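Local coordinates for protein 3-deoxy-d-manno-octulosonic-acid transferase (Acinetobacter baumannii, PDB 4BFC) that probably transfers Kdo from CMP-Kdo to lipid A precursors as the enzyme WaaA, this crystallised C-terminal domain being the part that binds the CMP-Kdo donor, at residues W37-R42 with Q105-S110; N41-T46 with R70-I75; E60-Y65 with Q187-W192. All coordinates share one frame; numbering follows the deposited sequence. Where two conformers were deposited one is given.

Contact 1: W37-R42 with Q105-S110; sequences WYLENR and QSIHAS
Trp37 lays one face of its indole over Ser106 CB and the backbone N of Ile107. Ser106 CB sits above the five-membered ring, 3.5 Å from its centroid and 24° off the normal, a CH-pi contact offset toward NE1, which is 3.3 Å from that CB. Further along the same face, Ile107 N lies over the rim near CD2 and CE3. With chi1 at -61°, Trp37 CG stands beside its own backbone N and opposite the carbonyl carbon, which carries the ring across to the other loop.

The apolar part centres on Ile107, which meets Trp37 and Leu39 with different branches. CG1 approaches the six-membered ring at 3.7 Å from Trp37 CE3, while CG2 reaches 3.9 Å from Leu39 CD2; in both pairs the side chains cross at about a right angle.

Between 37-42 and 105-110 the hydrogen bond is Arg42 NH1 to His108 O at 2.9 Å, with 145° at the hydrogen. The oxygen lies near the guanidinium plane, at its edge. Ile107 CG2 comes within 3.6 Å of Arg42 NH1, so a methyl flanks the polar link. One residue past the segment, Thr111 O accepts from Arg42 NH2, tying the guanidinium to a second carbonyl just ahead of strand 113-115.

Helix 24-36 has ended in a Schellman motif with Tyr38 as C-prime residue, and the loop that follows leads into strand 43-50. It meets the loop between strands 98-100 and 113-115, while Trp125 and Leu128 of helix 122-128 pack against Trp37 and Leu39.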
loop_
_atom_site.group_PDB
_atom_site.type_symbol
_atom_site.label_atom_id
_atom_site.label_comp_id
_atom_site.label_asym_id
_atom_site.label_seq_id
_atom_site.Cartn_x
_atom_site.Cartn_y
_atom_site.Cartn_z
ATOM N N TRP A 37 28.135 14.705 12.149
ATOM C CA TRP A 37 27.187 14.684 13.218
ATOM C C TRP A 37 27.812 14.103 14.468
ATOM O O TRP A 37 27.115 13.961 15.476
ATOM C CB TRP A 37 25.898 13.925 12.779
ATOM C CG TRP A 37 25.113 14.495 11.608
ATOM C CD1 TRP A 37 25.340 15.668 10.825
ATOM C CD2 TRP A 37 23.863 13.937 11.093
ATOM N NE1 TRP A 37 24.365 15.807 9.847
ATOM C CE2 TRP A 37 23.430 14.798 9.982
ATOM C CE3 TRP A 37 23.086 12.789 11.428
ATOM C CZ2 TRP A 37 22.281 14.510 9.245
ATOM C CZ3 TRP A 37 21.936 12.534 10.692
ATOM C CH2 TRP A 37 21.539 13.378 9.642
ATOM N N TYR A 38 29.135 13.838 14.425
ATOM C CA TYR A 38 29.894 13.327 15.574
ATOM C C TYR A 38 29.206 12.075 16.194
ATOM O O TYR A 38 29.005 11.972 17.402
ATOM C CB TYR A 38 30.133 14.501 16.586
ATOM C CG TYR A 38 30.854 15.690 15.935
ATOM C CD1 TYR A 38 32.247 15.713 15.849
ATOM C CD2 TYR A 38 30.157 16.792 15.444
ATOM C CE1 TYR A 38 32.921 16.763 15.265
ATOM C CE2 TYR A 38 30.831 17.884 14.836
ATOM C CZ TYR A 38 32.224 17.850 14.750
ATOM O OH TYR A 38 32.953 18.877 14.172
ATOM N N LEU A 39 28.827 11.116 15.346
ATOM C CA LEU A 39 28.115 9.929 15.831
ATOM C C LEU A 39 29.022 8.888 16.488
ATOM O O LEU A 39 28.505 7.895 17.012
ATOM C CB LEU A 39 27.307 9.240 14.718
ATOM C CG LEU A 39 26.293 10.198 14.103
ATOM C CD1 LEU A 39 25.510 9.315 13.104
ATOM C CD2 LEU A 39 25.329 10.794 15.126
ATOM N N GLU A 40 30.340 9.120 16.472
ATOM C CA GLU A 40 31.319 8.169 17.043
ATOM C C GLU A 40 30.987 7.877 18.517
ATOM O O GLU A 40 31.084 6.736 18.965
ATOM C CB GLU A 40 32.763 8.654 16.834
ATOM C CG GLU A 40 33.842 7.679 17.340
ATOM C CD GLU A 40 33.812 6.282 16.688
ATOM O OE1 GLU A 40 33.570 6.161 15.452
ATOM O OE2 GLU A 40 34.052 5.279 17.425
ATOM N N ASN A 41 30.498 8.882 19.250
ATOM C CA ASN A 41 30.121 8.637 20.642
ATOM C C ASN A 41 28.613 8.684 20.879
ATOM O O ASN A 41 28.138 9.084 21.959
ATOM C CB ASN A 41 30.855 9.593 21.600
ATOM C CG ASN A 41 32.351 9.613 21.366
ATOM O OD1 ASN A 41 33.049 8.625 21.593
ATOM N ND2 ASN A 41 32.848 10.747 20.895
ATOM N N ARG A 42 27.837 8.284 19.865
ATOM C CA ARG A 42 26.429 8.089 20.061
ATOM C C ARG A 42 26.182 6.592 19.791
ATOM O O ARG A 42 27.000 5.918 19.075
ATOM C CB ARG A 42 25.594 8.886 19.031
ATOM C CG ARG A 42 25.788 10.407 19.074
ATOM C CD ARG A 42 25.433 10.936 20.453
ATOM N NE ARG A 42 24.023 10.894 20.875
ATOM C CZ ARG A 42 23.091 11.787 20.563
ATOM N NH1 ARG A 42 23.404 12.837 19.769
ATOM N NH2 ARG A 42 21.895 11.678 21.112
ATOM N N GLN A 105 17.440 19.189 9.107
ATOM C CA GLN A 105 18.117 19.082 10.420
ATOM C C GLN A 105 19.042 17.882 10.483
ATOM O O GLN A 105 18.930 16.890 9.722
ATOM C CB GLN A 105 17.163 19.114 11.573
ATOM C CG GLN A 105 16.405 20.458 11.660
ATOM C CD GLN A 105 15.318 20.508 12.702
ATOM O OE1 GLN A 105 14.601 19.564 12.942
ATOM N NE2 GLN A 105 15.177 21.693 13.341
ATOM N N SER A 106 19.926 17.962 11.481
ATOM C CA SER A 106 20.898 16.923 11.763
ATOM C C SER A 106 20.651 16.307 13.183
ATOM O O SER A 106 19.764 16.714 13.943
ATOM C CB SER A 106 22.281 17.560 11.673
ATOM O OG SER A 106 22.447 18.595 12.665
ATOM N N ILE A 107 21.460 15.307 13.538
ATOM C CA ILE A 107 21.417 14.815 14.920
ATOM C C ILE A 107 22.329 15.715 15.790
ATOM O O ILE A 107 23.517 15.737 15.530
ATOM C CB ILE A 107 21.901 13.341 14.930
ATOM C CG1 ILE A 107 20.784 12.453 14.288
ATOM C CG2 ILE A 107 22.224 12.882 16.372
ATOM C CD1 ILE A 107 21.141 10.948 14.063
ATOM N N HIS A 108 21.731 16.440 16.733
ATOM C CA HIS A 108 22.501 17.345 17.633
ATOM C C HIS A 108 22.986 16.463 18.776
ATOM O O HIS A 108 22.376 15.413 19.017
ATOM C CB HIS A 108 21.659 18.544 18.184
ATOM C CG HIS A 108 20.852 19.331 17.152
ATOM N ND1 HIS A 108 19.945 20.272 17.511
ATOM C CD2 HIS A 108 20.828 19.283 15.768
ATOM C CE1 HIS A 108 19.363 20.791 16.395
ATOM N NE2 HIS A 108 19.909 20.194 15.335
ATOM N N ALA A 109 24.016 16.859 19.553
ATOM C CA ALA A 109 24.130 16.287 20.900
ATOM C C ALA A 109 22.761 16.166 21.638
ATOM O O ALA A 109 22.578 15.195 22.354
ATOM C CB ALA A 109 25.101 17.125 21.776
ATOM N N SER A 110 21.845 17.143 21.535
ATOM C CA SER A 110 20.593 17.156 22.254
ATOM C C SER A 110 19.495 16.250 21.706
ATOM O O SER A 110 18.457 16.075 22.333
ATOM C CB SER A 110 19.966 18.570 22.296
ATOM O OG SER A 110 20.123 19.226 21.044
#

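Contact 2: N41-T46 with R70-I75; sequences NRQVVT and RKLVCI
Arg42 and Gln43 share one acceptor, Lys71 O. Arg42 NE donates to it at 2.9 Å, in the guanidinium plane, and Gln43 N donates from the opposite face of the carbonyl plane. A second guanidinium bond runs from Arg42 NH2 to Leu72 O at 3.1 Å, again from above the plane of the carbonyl. Bends at chi2 and chi3 fold the arginine back over the start of the neighbouring strand. Together with the bonds it makes to the loop that holds 105-110, these fix the rotation of the group.

From Gln43 onward the two strands pair in parallel. Val73 N gives to Gln43 O, Val45 N to Val73 O at 3.0 Å and almost straight (174°), and Ile75 N to Val45 O at 2.8 Å. The short strand axes run 4.6 Å apart at 28°.

On one face Val44 and Val73 lie side by side, and Val44 CG1 presses on Ile75 CD1 at 3.5 Å; next to them Thr46 OG1 touches Ile75 CB and is hydrogen-bonded to Ser129 OG. On the other face Val45 CG2 packs on Cys74 CB at 3.8 Å, and Leu72 CD2 meets CB of Gln43. At the entry to the strands, the aliphatic chain of Lys71 passes Asn41 O, with CG at 3.3 Å.

These strands belong to a beta-alpha-beta unit whose connecting helix, 54-68, covers Val45, Leu72 and Cys74, while helix 185-197 packs on Gln43, Val45 and Leu72. In the sheet, strand 131-134 flanks 43-50 and strand 113-115 flanks 72-78.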
loop_
_atom_site.group_PDB
_atom_site.type_symbol
_atom_site.label_atom_id
_atom_site.label_comp_id
_atom_site.label_asym_id
_atom_site.label_seq_id
_atom_site.Cartn_x
_atom_site.Cartn_y
_atom_site.Cartn_z
ATOM N N ASN A 41 30.498 8.882 19.250
ATOM C CA ASN A 41 30.121 8.637 20.642
ATOM C C ASN A 41 28.613 8.684 20.879
ATOM O O ASN A 41 28.138 9.084 21.959
ATOM C CB ASN A 41 30.855 9.593 21.600
ATOM C CG ASN A 41 32.351 9.613 21.366
ATOM O OD1 ASN A 41 33.049 8.625 21.593
ATOM N ND2 ASN A 41 32.848 10.747 20.895
ATOM N N ARG A 42 27.837 8.284 19.865
ATOM C CA ARG A 42 26.429 8.089 20.061
ATOM C C ARG A 42 26.182 6.592 19.791
ATOM O O ARG A 42 27.000 5.918 19.075
ATOM C CB ARG A 42 25.594 8.886 19.031
ATOM C CG ARG A 42 25.788 10.407 19.074
ATOM C CD ARG A 42 25.433 10.936 20.453
ATOM N NE ARG A 42 24.023 10.894 20.875
ATOM C CZ ARG A 42 23.091 11.787 20.563
ATOM N NH1 ARG A 42 23.404 12.837 19.769
ATOM N NH2 ARG A 42 21.895 11.678 21.112
ATOM N N GLN A 43 25.141 6.090 20.423
ATOM C CA GLN A 43 24.628 4.739 20.086
ATOM C C GLN A 43 23.316 4.940 19.323
ATOM O O GLN A 43 22.320 5.379 19.892
ATOM C CB GLN A 43 24.388 3.904 21.316
ATOM C CG GLN A 43 25.671 3.532 21.993
ATOM C CD GLN A 43 25.411 2.824 23.311
ATOM O OE1 GLN A 43 24.565 3.235 24.119
ATOM N NE2 GLN A 43 26.108 1.727 23.509
ATOM N N VAL A 44 23.382 4.602 18.021
ATOM C CA VAL A 44 22.236 4.861 17.115
ATOM C C VAL A 44 21.365 3.601 16.987
ATOM O O VAL A 44 21.887 2.529 16.549
ATOM C CB VAL A 44 22.732 5.230 15.720
ATOM C CG1 VAL A 44 21.529 5.495 14.794
ATOM C CG2 VAL A 44 23.586 6.514 15.877
ATOM N N VAL A 45 20.115 3.742 17.423
ATOM C CA VAL A 45 19.123 2.641 17.336
ATOM C C VAL A 45 18.055 3.093 16.336
ATOM O O VAL A 45 17.573 4.244 16.458
ATOM C CB VAL A 45 18.555 2.263 18.735
ATOM C CG1 VAL A 45 19.734 2.007 19.700
ATOM C CG2 VAL A 45 17.628 3.295 19.380
ATOM N N THR A 46 17.650 2.181 15.450
ATOM C CA THR A 46 16.735 2.646 14.379
ATOM C C THR A 46 15.440 1.824 14.332
ATOM O O THR A 46 15.509 0.539 14.355
ATOM C CB THR A 46 17.530 2.565 13.077
ATOM O OG1 THR A 46 18.544 3.565 13.114
ATOM C CG2 THR A 46 16.669 2.814 11.788
ATOM N N ARG A 70 22.148 10.189 27.367
ATOM C CA ARG A 70 22.184 11.135 26.226
ATOM C C ARG A 70 23.007 10.637 25.051
ATOM O O ARG A 70 23.011 11.253 23.945
ATOM C CB ARG A 70 22.743 12.513 26.655
ATOM C CG ARG A 70 21.832 13.330 27.560
ATOM C CD ARG A 70 20.358 13.094 27.287
ATOM N NE ARG A 70 19.904 13.823 26.100
ATOM C CZ ARG A 70 19.213 14.958 26.128
ATOM N NH1 ARG A 70 18.879 15.499 27.300
ATOM N NH2 ARG A 70 18.854 15.553 24.990
ATOM N N LYS A 71 23.732 9.542 25.249
ATOM C CA LYS A 71 24.509 8.955 24.161
ATOM C C LYS A 71 23.524 8.320 23.134
ATOM O O LYS A 71 23.848 8.196 21.961
ATOM C CB LYS A 71 25.456 7.841 24.614
ATOM C CG LYS A 71 26.897 8.251 24.932
ATOM C CD LYS A 71 27.713 7.034 25.408
ATOM C CE LYS A 71 27.859 5.910 24.365
ATOM N NZ LYS A 71 29.249 5.753 23.813
ATOM N N LEU A 72 22.412 7.818 23.636
ATOM C CA LEU A 72 21.510 7.021 22.734
ATOM C C LEU A 72 20.800 8.026 21.825
ATOM O O LEU A 72 20.474 9.135 22.249
ATOM C CB LEU A 72 20.424 6.302 23.565
ATOM C CG LEU A 72 20.840 5.037 24.296
ATOM C CD1 LEU A 72 19.725 4.638 25.231
ATOM C CD2 LEU A 72 21.038 3.917 23.275
ATOM N N VAL A 73 20.439 7.601 20.621
ATOM C CA VAL A 73 19.520 8.425 19.801
ATOM C C VAL A 73 18.814 7.409 18.958
ATOM O O VAL A 73 19.435 6.418 18.519
ATOM C CB VAL A 73 20.285 9.385 18.894
ATOM C CG1 VAL A 73 21.411 8.723 18.056
ATOM C CG2 VAL A 73 19.297 10.212 18.066
ATOM N N CYS A 74 17.525 7.653 18.795
ATOM C CA CYS A 74 16.679 6.733 17.945
ATOM C C CYS A 74 16.330 7.410 16.639
ATOM O O CYS A 74 15.685 8.428 16.635
ATOM C CB CYS A 74 15.451 6.370 18.689
ATOM S SG CYS A 74 14.379 5.271 17.787
ATOM N N ILE A 75 16.703 6.761 15.546
ATOM C CA ILE A 75 16.241 7.178 14.200
ATOM C C ILE A 75 14.881 6.508 13.933
ATOM O O ILE A 75 14.774 5.263 14.105
ATOM C CB ILE A 75 17.285 6.818 13.120
ATOM C CG1 ILE A 75 18.621 7.558 13.380
ATOM C CG2 ILE A 75 16.669 7.132 11.700
ATOM C CD1 ILE A 75 19.712 7.306 12.343
#

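Contact 3: E60-Y65 with Q187-W192; sequences EALAPY and QVVDIW
Val189 touches three residues of helix 54-68 and has the most surface buried here. Its two methyls divide the work. CG2 faces Ala61, 3.7 Å from that residue's CB, and also lies 3.9 Å from Leu62 N, so this branch rests against the helix backbone itself. CG1 turns toward Leu62 and Tyr65. It stands anti to the backbone N of Val189 (chi1 174°), with CG2 beside that N, a setting that spreads the methyls along the opposing helix.

Leu62 is the second carrier, and it too uses both branches. CD1 meets Val189 CG1 at 4.0 Å, the two side chains passing at a slant. CD2 heads for Trp192 and arrives at the edge of the indole, 4.1 Å from CZ3 and near the ring plane; here the side chains are roughly perpendicular. Chi1 of -166° puts CG of Leu62 opposite its backbone N and carries the branched end toward the other helix, although CB itself does not point there.

Trp192 contributes that benzo edge, while its NE1 is hydrogen-bonded to Cys132 O in strand 131-134, which anchors the ring against the sheet. One face of the indole carries Val188 CG1 over its centre, from the preceding turn. At the margin, Tyr65 adds CE2, 3.9 Å from Val189 CG1.

The helix segments run at 40° to each other with axes 9.4 Å apart. What joins them is carbon against carbon: an alanine, a leucine and a tyrosine meet a valine and the indole edge, and the indole NH is satisfied by the sheet. The association therefore rests on van der Waals fit and the burial of apolar surface, with the same Leu62 and Trp192 also packing on Val45 of strand 43-50.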
loop_
_atom_site.group_PDB
_atom_site.type_symbol
_atom_site.label_atom_id
_atom_site.label_comp_id
_atom_site.label_asym_id
_atom_site.label_seq_id
_atom_site.Cartn_x
_atom_site.Cartn_y
_atom_site.Cartn_z
ATOM N N GLU A 60 7.897 4.826 23.659
ATOM C CA GLU A 60 7.460 4.870 25.107
ATOM C C GLU A 60 8.381 4.024 25.972
ATOM O O GLU A 60 8.797 4.480 27.079
ATOM C CB GLU A 60 6.062 4.289 25.272
ATOM C CG GLU A 60 4.889 5.209 25.111
ATOM C CD GLU A 60 3.561 4.459 25.252
ATOM O OE1 GLU A 60 3.540 3.191 25.276
ATOM O OE2 GLU A 60 2.531 5.147 25.289
ATOM N N ALA A 61 8.706 2.821 25.484
ATOM C CA ALA A 61 9.573 1.839 26.160
ATOM C C ALA A 61 11.003 2.392 26.245
ATOM O O ALA A 61 11.726 2.206 27.272
ATOM C CB ALA A 61 9.517 0.457 25.512
ATOM N N LEU A 62 11.412 3.119 25.202
ATOM C CA LEU A 62 12.779 3.604 25.115
ATOM C C LEU A 62 13.005 4.959 25.837
ATOM O O LEU A 62 14.131 5.239 26.204
ATOM C CB LEU A 62 13.156 3.769 23.617
ATOM C CG LEU A 62 14.640 3.958 23.237
ATOM C CD1 LEU A 62 15.514 2.745 23.497
ATOM C CD2 LEU A 62 14.673 4.280 21.758
ATOM N N ALA A 63 11.963 5.765 26.016
ATOM C CA ALA A 63 12.099 7.149 26.490
ATOM C C ALA A 63 12.875 7.246 27.835
ATOM O O ALA A 63 13.712 8.101 27.929
ATOM C CB ALA A 63 10.772 7.856 26.575
ATOM N N PRO A 64 12.633 6.339 28.801
ATOM C CA PRO A 64 13.447 6.454 30.056
ATOM C C PRO A 64 14.938 6.384 29.765
ATOM O O PRO A 64 15.726 7.104 30.401
ATOM C CB PRO A 64 13.066 5.206 30.855
ATOM C CG PRO A 64 11.816 4.708 30.264
ATOM C CD PRO A 64 11.764 5.155 28.823
ATOM N N TYR A 65 15.350 5.512 28.847
ATOM C CA TYR A 65 16.752 5.438 28.494
ATOM C C TYR A 65 17.273 6.630 27.704
ATOM O O TYR A 65 18.445 7.019 27.887
ATOM C CB TYR A 65 17.043 4.138 27.724
ATOM C CG TYR A 65 16.629 2.899 28.505
ATOM C CD1 TYR A 65 17.511 2.343 29.464
ATOM C CD2 TYR A 65 15.357 2.305 28.339
ATOM C CE1 TYR A 65 17.144 1.224 30.181
ATOM C CE2 TYR A 65 14.983 1.179 29.082
ATOM C CZ TYR A 65 15.911 0.646 29.991
ATOM O OH TYR A 65 15.617 -0.503 30.739
ATOM N N GLN A 187 10.406 -5.852 24.787
ATOM C CA GLN A 187 11.411 -6.785 24.387
ATOM C C GLN A 187 12.317 -6.254 23.276
ATOM O O GLN A 187 13.473 -6.593 23.258
ATOM C CB GLN A 187 10.855 -8.171 24.104
ATOM C CG GLN A 187 11.999 -9.175 23.895
ATOM C CD GLN A 187 11.504 -10.588 23.775
ATOM O OE1 GLN A 187 10.332 -10.831 23.430
ATOM N NE2 GLN A 187 12.398 -11.541 24.047
ATOM N N VAL A 188 11.791 -5.436 22.336
ATOM C CA VAL A 188 12.712 -4.812 21.382
ATOM C C VAL A 188 13.763 -3.962 22.097
ATOM O O VAL A 188 14.942 -4.017 21.758
ATOM C CB VAL A 188 11.961 -3.827 20.434
ATOM C CG1 VAL A 188 12.949 -3.037 19.594
ATOM C CG2 VAL A 188 10.966 -4.581 19.555
ATOM N N VAL A 189 13.315 -3.158 23.052
ATOM C CA VAL A 189 14.246 -2.297 23.811
ATOM C C VAL A 189 15.206 -3.168 24.646
ATOM O O VAL A 189 16.394 -2.899 24.621
ATOM C CB VAL A 189 13.507 -1.314 24.699
ATOM C CG1 VAL A 189 14.491 -0.530 25.583
ATOM C CG2 VAL A 189 12.742 -0.286 23.836
ATOM N N ASP A 190 14.749 -4.255 25.297
ATOM C CA ASP A 190 15.662 -5.197 26.075
ATOM C C ASP A 190 16.739 -5.724 25.196
ATOM O O ASP A 190 17.927 -5.781 25.530
ATOM C CB ASP A 190 14.957 -6.493 26.557
ATOM C CG ASP A 190 15.887 -7.401 27.388
ATOM O OD1 ASP A 190 16.061 -7.039 28.567
ATOM O OD2 ASP A 190 16.452 -8.433 26.889
ATOM N N ILE A 191 16.285 -6.207 24.053
ATOM C CA ILE A 191 17.190 -6.833 23.145
ATOM C C ILE A 191 18.227 -5.787 22.656
ATOM O O ILE A 191 19.450 -6.108 22.565
ATOM C CB ILE A 191 16.448 -7.515 21.934
ATOM C CG1 ILE A 191 15.629 -8.756 22.381
ATOM C CG2 ILE A 191 17.409 -7.864 20.847
ATOM C CD1 ILE A 191 14.558 -9.194 21.378
ATOM N N TRP A 192 17.774 -4.589 22.299
ATOM C CA TRP A 192 18.687 -3.562 21.836
ATOM C C TRP A 192 19.717 -3.253 22.933
ATOM O O TRP A 192 20.891 -3.201 22.643
ATOM C CB TRP A 192 17.946 -2.281 21.548
ATOM C CG TRP A 192 17.324 -2.248 20.175
ATOM C CD1 TRP A 192 17.438 -3.137 19.112
ATOM C CD2 TRP A 192 16.519 -1.150 19.707
ATOM N NE1 TRP A 192 16.701 -2.654 17.993
ATOM C CE2 TRP A 192 16.112 -1.465 18.336
ATOM C CE3 TRP A 192 16.086 0.046 20.291
ATOM C CZ2 TRP A 192 15.387 -0.563 17.584
ATOM C CZ3 TRP A 192 15.294 0.909 19.535
ATOM C CH2 TRP A 192 14.955 0.605 18.219
#

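In the fold
Contacts 1 and 2 start from the same part of the chain and share Asn41 and Arg42; their centres are 8 Å apart. Contact 3 is centred 12 Å from contact 2 and 20 Å from contact 1, with which it has no touch. Contact 2 is the sheet portion, strands 43-50 and 72-78; contact 1 joins loops at the entry to this sheet, and contact 3 pairs helices 54-68 and 185-197 over one face, touching contact 2 through Leu62 on Cys74 and Tyr65 on Leu72. The later segments follow in the order 60-65, 70-75, 105-110, 187-192. Contacts between segments so separated in sequence tie sheet, loops and helices into one parallel alpha/beta domain, consistent with the Rossmann-like donor-binding half of a GT-B glycosyltransferase.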